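Local coordinates for protein 'Carboxyl esterase 2 (Tuber melanosporum Mel28, PDB 5MIF) that probably hydrolyses carboxylic esters, as an archaea-like carboxylesterase of the alpha/beta hydrolase fold from a mycorrhizal truffle, at residues P37-Y42 with G314-F319; P237-D242 with V286-Q291; F75-L80 with T91-K96. One frame throughout, in Å; residues are numbered along the deposited sequence.

Interaction 1 (P37-Y42 with G314-F319); sequences PITQAY and GTIHGF
T39 lays its methyl over the side chain of I316: CG2 sits 3.9 Å from I316 CG1, with I316 CG2 and CD1 little farther off, and the two side chains run past one another in opposite directions. CG2 stands anti to the backbone N of T39, while chi1 of -62° puts OG1 beside that N. Y42, one helical turn on, adds its ring, CD2 lying 4.3 Å from I316 CD1. No direct hydrogen bond joins the segments. Water 1 bridges them instead, donating to T39 OG1 at 2.6 Å and lying 2.7 Å from T315 OG1, so two buried hydroxyls 3.9 Å apart share one solvent molecule; D36 OD1 is a further partner of T39 OG1. In an alpha/beta hydrolase the catalytic histidine sits on a loop after the last strands of the sheet. H317 occupies that place, and its bonds, NE2 to S190 OG and ND1 to D287 OD2, are consistent with a Ser-His-Asp triad. I316 and F319 bound a type II beta turn. L325, from helix 323-326, touches T39, Y42 and I316.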
# COMPACT_ATOMS: atom_id res chain seq x y z
N PRO A 37 -3.96 -17.00 -5.40
CA PRO A 37 -4.11 -18.42 -5.03
C PRO A 37 -4.28 -18.71 -3.53
O PRO A 37 -5.09 -19.57 -3.19
CB PRO A 37 -2.81 -19.05 -5.54
CG PRO A 37 -2.47 -18.23 -6.74
CD PRO A 37 -2.87 -16.82 -6.38
N ILE A 38 -3.53 -18.03 -2.67
CA ILE A 38 -3.64 -18.29 -1.24
C ILE A 38 -5.01 -17.89 -0.70
O ILE A 38 -5.61 -18.61 0.10
CB ILE A 38 -2.56 -17.55 -0.43
CG1 ILE A 38 -1.18 -18.09 -0.77
CG2 ILE A 38 -2.80 -17.71 1.06
CD1 ILE A 38 -0.07 -17.45 0.05
N THR A 39 -5.47 -16.72 -1.13
CA THR A 39 -6.77 -16.20 -0.72
C THR A 39 -7.91 -17.03 -1.31
O THR A 39 -8.92 -17.30 -0.66
CB THR A 39 -6.92 -14.73 -1.13
OG1 THR A 39 -5.92 -13.95 -0.46
CG2 THR A 39 -8.30 -14.20 -0.74
N GLN A 40 -7.73 -17.44 -2.57
CA GLN A 40 -8.68 -18.30 -3.25
C GLN A 40 -8.80 -19.65 -2.54
O GLN A 40 -9.89 -20.16 -2.36
CB GLN A 40 -8.25 -18.50 -4.70
CG GLN A 40 -9.23 -19.27 -5.54
CD GLN A 40 -10.55 -18.54 -5.66
OE1 GLN A 40 -10.62 -17.45 -6.23
NE2 GLN A 40 -11.60 -19.14 -5.12
N ALA A 41 -7.67 -20.21 -2.13
CA ALA A 41 -7.64 -21.48 -1.40
C ALA A 41 -8.39 -21.36 -0.08
O ALA A 41 -9.13 -22.26 0.31
CB ALA A 41 -6.21 -21.92 -1.15
N TYR A 42 -8.19 -20.25 0.61
CA TYR A 42 -8.91 -20.00 1.86
C TYR A 42 -10.42 -19.88 1.63
O TYR A 42 -11.21 -20.42 2.39
CB TYR A 42 -8.37 -18.75 2.55
CG TYR A 42 -9.16 -18.37 3.77
CD1 TYR A 42 -8.83 -18.91 5.01
CD2 TYR A 42 -10.23 -17.50 3.70
CE1 TYR A 42 -9.54 -18.57 6.14
CE2 TYR A 42 -10.95 -17.15 4.82
CZ TYR A 42 -10.60 -17.69 6.04
OH TYR A 42 -11.32 -17.35 7.18
N GLY A 314 -6.94 -8.46 -5.21
CA GLY A 314 -6.92 -9.91 -5.10
C GLY A 314 -7.16 -10.47 -3.70
O GLY A 314 -6.98 -11.67 -3.46
N THR A 315 -7.57 -9.63 -2.76
CA THR A 315 -7.80 -10.12 -1.41
C THR A 315 -9.18 -9.70 -0.92
O THR A 315 -9.90 -8.97 -1.61
CB THR A 315 -6.72 -9.64 -0.43
OG1 THR A 315 -6.84 -10.37 0.80
CG2 THR A 315 -6.85 -8.15 -0.17
N ILE A 316 -9.55 -10.19 0.26
CA ILE A 316 -10.91 -10.09 0.77
C ILE A 316 -10.95 -9.54 2.19
O ILE A 316 -9.92 -9.40 2.84
CB ILE A 316 -11.60 -11.47 0.78
CG1 ILE A 316 -10.84 -12.43 1.70
CG2 ILE A 316 -11.74 -12.01 -0.65
CD1 ILE A 316 -11.43 -13.82 1.75
N HIS A 317 -12.16 -9.25 2.66
CA HIS A 317 -12.38 -8.76 4.02
C HIS A 317 -11.72 -9.69 5.05
O HIS A 317 -11.78 -10.91 4.92
CB HIS A 317 -13.88 -8.63 4.30
CG HIS A 317 -14.21 -7.74 5.46
ND1 HIS A 317 -14.39 -6.38 5.32
CD2 HIS A 317 -14.38 -8.01 6.77
CE1 HIS A 317 -14.67 -5.85 6.49
NE2 HIS A 317 -14.67 -6.82 7.39
N GLY A 318 -11.05 -9.10 6.04
CA GLY A 318 -10.43 -9.88 7.09
C GLY A 318 -8.96 -10.20 6.88
O GLY A 318 -8.35 -10.84 7.75
N PHE A 319 -8.36 -9.75 5.78
CA PHE A 319 -7.00 -10.21 5.47
C PHE A 319 -5.97 -9.82 6.52
O PHE A 319 -4.94 -10.47 6.65
CB PHE A 319 -6.54 -9.72 4.08
CG PHE A 319 -6.30 -8.22 3.96
CD1 PHE A 319 -5.18 -7.62 4.52
CD2 PHE A 319 -7.14 -7.44 3.19
CE1 PHE A 319 -4.95 -6.26 4.38
CE2 PHE A 319 -6.92 -6.08 3.02
CZ PHE A 319 -5.83 -5.48 3.62
O HOH W 1 -5.06 -12.32 1.41

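Interaction 2 (P237-D242 with V286-Q291)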
# COMPACT_ATOMS: atom_id res chain seq x y z
N PRO A 237 -16.56 -13.74 -1.37
CA PRO A 237 -16.08 -14.48 -0.19
C PRO A 237 -15.52 -13.61 0.93
O PRO A 237 -15.13 -12.48 0.70
CB PRO A 237 -14.99 -15.39 -0.76
CG PRO A 237 -14.56 -14.73 -2.04
CD PRO A 237 -15.77 -14.04 -2.58
N GLY A 238 -15.49 -14.16 2.15
CA GLY A 238 -14.90 -13.47 3.28
C GLY A 238 -15.88 -12.64 4.10
O GLY A 238 -15.73 -12.53 5.32
N LEU A 239 -16.86 -12.06 3.43
CA LEU A 239 -17.87 -11.23 4.07
C LEU A 239 -19.08 -11.10 3.16
O LEU A 239 -18.96 -10.61 2.03
CB LEU A 239 -17.31 -9.83 4.39
CG LEU A 239 -18.35 -8.82 4.88
CD1 LEU A 239 -18.90 -9.25 6.23
CD2 LEU A 239 -17.79 -7.38 4.94
N THR A 240 -20.25 -11.49 3.65
CA THR A 240 -21.45 -11.44 2.83
C THR A 240 -22.38 -10.33 3.30
O THR A 240 -22.26 -9.85 4.43
CB THR A 240 -22.22 -12.77 2.88
OG1 THR A 240 -22.96 -12.85 4.11
CG2 THR A 240 -21.26 -13.95 2.78
N THR A 241 -23.30 -9.92 2.44
CA THR A 241 -24.25 -8.88 2.80
C THR A 241 -25.15 -9.34 3.94
O THR A 241 -25.61 -8.53 4.73
CB THR A 241 -25.10 -8.45 1.59
OG1 THR A 241 -25.49 -9.62 0.85
CG2 THR A 241 -24.32 -7.51 0.68
N ASP A 242 -25.40 -10.65 4.02
CA ASP A 242 -26.22 -11.19 5.10
C ASP A 242 -25.52 -11.10 6.45
O ASP A 242 -26.14 -10.78 7.46
CB ASP A 242 -26.60 -12.64 4.82
CG ASP A 242 -27.68 -12.76 3.75
OD1 ASP A 242 -28.28 -11.71 3.40
OD2 ASP A 242 -27.94 -13.89 3.29
N VAL A 286 -11.92 -7.25 -3.06
CA VAL A 286 -13.12 -8.08 -3.16
C VAL A 286 -13.81 -8.12 -1.80
O VAL A 286 -13.52 -8.96 -0.95
CB VAL A 286 -12.76 -9.48 -3.68
CG1 VAL A 286 -13.99 -10.37 -3.79
CG2 VAL A 286 -12.06 -9.37 -5.03
N ASP A 287 -14.73 -7.17 -1.61
CA ASP A 287 -15.27 -6.85 -0.30
C ASP A 287 -16.49 -5.95 -0.46
O ASP A 287 -16.37 -4.85 -1.00
CB ASP A 287 -14.21 -6.16 0.56
CG ASP A 287 -14.67 -5.91 1.99
OD1 ASP A 287 -15.87 -6.03 2.30
OD2 ASP A 287 -13.82 -5.54 2.83
N PRO A 288 -17.65 -6.40 0.04
CA PRO A 288 -18.86 -5.58 0.02
C PRO A 288 -18.67 -4.23 0.70
O PRO A 288 -19.28 -3.24 0.29
CB PRO A 288 -19.87 -6.41 0.84
CG PRO A 288 -19.31 -7.73 0.95
CD PRO A 288 -17.85 -7.67 0.75
N ILE A 289 -17.82 -4.19 1.72
CA ILE A 289 -17.69 -2.98 2.53
C ILE A 289 -16.59 -2.04 1.98
O ILE A 289 -16.34 -0.97 2.54
CB ILE A 289 -17.42 -3.35 4.02
CG1 ILE A 289 -18.07 -2.35 4.96
CG2 ILE A 289 -15.95 -3.48 4.32
CD1 ILE A 289 -19.56 -2.47 4.98
N ARG A 290 -15.96 -2.43 0.87
CA ARG A 290 -14.86 -1.66 0.30
C ARG A 290 -15.22 -0.19 0.03
O ARG A 290 -14.44 0.71 0.34
CB ARG A 290 -14.37 -2.31 -1.00
CG ARG A 290 -13.15 -1.63 -1.62
CD ARG A 290 -12.88 -2.17 -3.01
NE ARG A 290 -13.76 -1.54 -3.99
CZ ARG A 290 -14.09 -2.05 -5.17
NH1 ARG A 290 -13.61 -3.23 -5.54
NH2 ARG A 290 -14.90 -1.38 -5.98
N GLN A 291 -16.40 0.06 -0.55
CA GLN A 291 -16.80 1.42 -0.92
C GLN A 291 -16.83 2.40 0.27
O GLN A 291 -16.53 3.59 0.13
CB GLN A 291 -18.17 1.41 -1.60
CG GLN A 291 -18.59 2.75 -2.19
CD GLN A 291 -17.84 3.10 -3.46
OE1 GLN A 291 -17.61 2.24 -4.31
NE2 GLN A 291 -17.44 4.36 -3.59
O HOH W 2 -14.63 -9.81 1.27
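L239 and P288 carry this contact, with P237 and V286 at its other end. L239 holds CG anti to its backbone N (chi1 172°), and from there CG lies 4.2 Å from CG of the P288 ring. Of its two methyls, CD2 does the reaching: it comes within 3.5 Å of D287 OD1 and also meets CB of I289 at 4.2 Å. The backbone joins in as well, since the carbonyl O of L239 sits just 3.1 Å from P288 CG, with CD of the same ring close behind; the proline thus packs against both the side chain and the main chain of L239. Beyond it, CD of P237 touches V286 CG1 at 4.3 Å, while the carbonyl oxygens of P237 and V286, two acceptors that cannot bond each other, are bridged by water 2, which donates to both.

D287 is consistent with the acid of a Ser-His-Asp triad. Its OD1 receives the N-H of I289 at 2.7 Å, a capping bond that is fairly straight (162°) but comes from well above the carboxylate plane. One oxygen is therefore tied to the entrance of helix 290-302 while the other faces the histidine, H317. L239 and I289 both touch H317, so both side chains lie against that residue.

The two loops run into helices 241-251 and 290-302. I244 of the former packs on L239, P288 and I289, F230 of helix 228-232 touches T241 and I289, and V286 follows strand 279-284 and bonds through its backbone to T315.

Interaction 3 (F75-L80 with T91-K96); sequences FTTKIL and TAYLYK
Y95 lies alongside T77, both side chains pointing the same way from a non-hydrogen-bonded pair of this antiparallel hairpin. Followed outward, its CB is 3.8 Å from the carbonyl O of T76 and also near F75 CD1. CG sets off anti to the carbonyl carbon of Y95 (chi1 -56°) and has F75 CD1 and CE1 as its neighbours. The CD1-CE1 side of the ring then does most of the touching: CD1 has T77 OG1 at 3.3 Å, in the plane of the ring at its edge, and F75 CE1 at 3.6 Å; CE1 meets the same hydroxyl oxygen and T77 CG2. Past CE1 the tip makes no contact with 75-80. The F75 and Y95 rings meet obliquely, their planes at 71°.

I79 and Y93 also run side by side on this face, but CG2 of I79 meets the Y93 ring obliquely, 3.9 Å from CE2; T77 CG2 lies at the edge of the same ring. T76, K78 and L80 occupy the other face with K96, L94 and A92. These three are the hydrogen-bonded pairs, each joined by two backbone bonds; L94 N to K78 O, at 2.9 Å, is nearly straight (168°). On this side T76 OG1 rests 3.5 Å from K96 CB, and water 3 lies 2.8 Å from that hydroxyl while donating to L94 O. K96 NZ leads away and bonds the carbonyl O of L177.

Strand 75-82 is the outermost strand of the sheet within this chain. Strand 90-97 separates it from strand 142-147, to which T91, Y93 and Y95 bond through their backbones, and helix 129-139 packs on F75 and Y95 through T133, I132 and I136.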
# COMPACT_ATOMS: atom_id res chain seq x y z
N PHE A 75 6.47 -10.07 23.74
CA PHE A 75 5.98 -8.86 24.39
C PHE A 75 5.45 -9.17 25.78
O PHE A 75 5.04 -10.30 26.05
CB PHE A 75 4.91 -8.17 23.52
CG PHE A 75 3.84 -9.11 23.01
CD1 PHE A 75 2.74 -9.43 23.80
CD2 PHE A 75 3.92 -9.63 21.73
CE1 PHE A 75 1.74 -10.29 23.31
CE2 PHE A 75 2.93 -10.48 21.24
CZ PHE A 75 1.84 -10.81 22.03
N THR A 76 5.45 -8.18 26.66
CA THR A 76 4.83 -8.35 27.97
C THR A 76 3.34 -8.02 27.89
O THR A 76 2.91 -7.27 27.01
CB THR A 76 5.49 -7.46 29.03
OG1 THR A 76 5.40 -6.09 28.63
CG2 THR A 76 6.96 -7.86 29.25
N THR A 77 2.58 -8.57 28.83
CA THR A 77 1.14 -8.36 28.93
C THR A 77 0.76 -7.84 30.31
O THR A 77 1.08 -8.46 31.33
CB THR A 77 0.35 -9.66 28.70
OG1 THR A 77 0.60 -10.17 27.39
CG2 THR A 77 -1.15 -9.41 28.87
N LYS A 78 0.07 -6.70 30.36
CA LYS A 78 -0.53 -6.28 31.62
C LYS A 78 -2.05 -6.27 31.45
O LYS A 78 -2.60 -5.58 30.57
CB LYS A 78 -0.01 -4.91 32.05
CG LYS A 78 -0.54 -4.47 33.41
CD LYS A 78 0.22 -3.28 33.98
CE LYS A 78 -0.10 -3.10 35.47
NZ LYS A 78 0.82 -2.15 36.17
N ILE A 79 -2.73 -7.07 32.26
CA ILE A 79 -4.18 -7.20 32.22
C ILE A 79 -4.84 -6.13 33.08
O ILE A 79 -4.59 -6.03 34.29
CB ILE A 79 -4.61 -8.59 32.69
CG1 ILE A 79 -3.75 -9.64 31.98
CG2 ILE A 79 -6.10 -8.81 32.45
CD1 ILE A 79 -4.03 -11.07 32.39
N LEU A 80 -5.68 -5.31 32.45
CA LEU A 80 -6.27 -4.17 33.12
C LEU A 80 -7.80 -4.26 33.20
O LEU A 80 -8.48 -4.46 32.19
CB LEU A 80 -5.85 -2.87 32.41
CG LEU A 80 -4.33 -2.62 32.40
CD1 LEU A 80 -3.98 -1.47 31.46
CD2 LEU A 80 -3.82 -2.34 33.83
N THR A 91 -12.30 -4.02 30.08
CA THR A 91 -11.12 -4.86 30.10
C THR A 91 -10.14 -4.38 29.03
O THR A 91 -10.53 -4.16 27.88
CB THR A 91 -11.49 -6.35 29.89
OG1 THR A 91 -12.32 -6.78 30.97
CG2 THR A 91 -10.24 -7.21 29.88
N ALA A 92 -8.89 -4.19 29.40
CA ALA A 92 -7.87 -3.79 28.44
C ALA A 92 -6.58 -4.57 28.67
O ALA A 92 -6.24 -4.90 29.81
CB ALA A 92 -7.62 -2.28 28.51
N TYR A 93 -5.88 -4.89 27.58
CA TYR A 93 -4.58 -5.51 27.68
C TYR A 93 -3.50 -4.55 27.17
O TYR A 93 -3.58 -4.09 26.03
CB TYR A 93 -4.54 -6.82 26.89
CG TYR A 93 -5.55 -7.86 27.34
CD1 TYR A 93 -6.87 -7.83 26.87
CD2 TYR A 93 -5.21 -8.85 28.25
CE1 TYR A 93 -7.81 -8.78 27.29
CE2 TYR A 93 -6.13 -9.80 28.68
CZ TYR A 93 -7.43 -9.76 28.20
OH TYR A 93 -8.33 -10.71 28.63
N LEU A 94 -2.50 -4.25 27.99
CA LEU A 94 -1.38 -3.44 27.50
C LEU A 94 -0.23 -4.35 27.10
O LEU A 94 0.37 -5.01 27.95
CB LEU A 94 -0.92 -2.43 28.56
CG LEU A 94 0.23 -1.49 28.15
CD1 LEU A 94 -0.21 -0.57 27.02
CD2 LEU A 94 0.74 -0.68 29.33
N TYR A 95 0.08 -4.38 25.81
CA TYR A 95 1.19 -5.18 25.32
C TYR A 95 2.39 -4.30 25.01
O TYR A 95 2.26 -3.31 24.28
CB TYR A 95 0.80 -5.96 24.08
CG TYR A 95 -0.41 -6.86 24.23
CD1 TYR A 95 -0.37 -8.00 25.03
CD2 TYR A 95 -1.56 -6.59 23.51
CE1 TYR A 95 -1.49 -8.84 25.12
CE2 TYR A 95 -2.67 -7.41 23.60
CZ TYR A 95 -2.64 -8.53 24.40
OH TYR A 95 -3.77 -9.31 24.44
N LYS A 96 3.56 -4.64 25.56
CA LYS A 96 4.80 -3.88 25.34
C LYS A 96 5.92 -4.74 24.79
O LYS A 96 6.15 -5.84 25.28
CB LYS A 96 5.27 -3.22 26.64
CG LYS A 96 4.28 -2.31 27.29
CD LYS A 96 4.95 -1.46 28.35
CE LYS A 96 4.99 -2.22 29.67
NZ LYS A 96 5.78 -1.51 30.69
O HOH W 3 2.91 -4.97 29.37

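In the fold
Interactions 1 and 2 form one neighbourhood, their centres 12 Å apart, joined directly through H317 and D287 and by a backbone bond between V286 and T315. Segments 286-291 and 314-319 follow the adjacent strands 279-284 and 307-312, whereas interaction 3 joins the two strands of a hairpin at the other edge of the sheet. The first two are buried, and both pair apolar side chains and let a water link polar atoms, with no direct hydrogen bonds between segments. Interaction 3, about 23 Å from interaction 2 between nearest atoms, is partly exposed and knit by six backbone bonds. Along the chain, interactions 2 and 3 both fall within the loop closed by interaction 1.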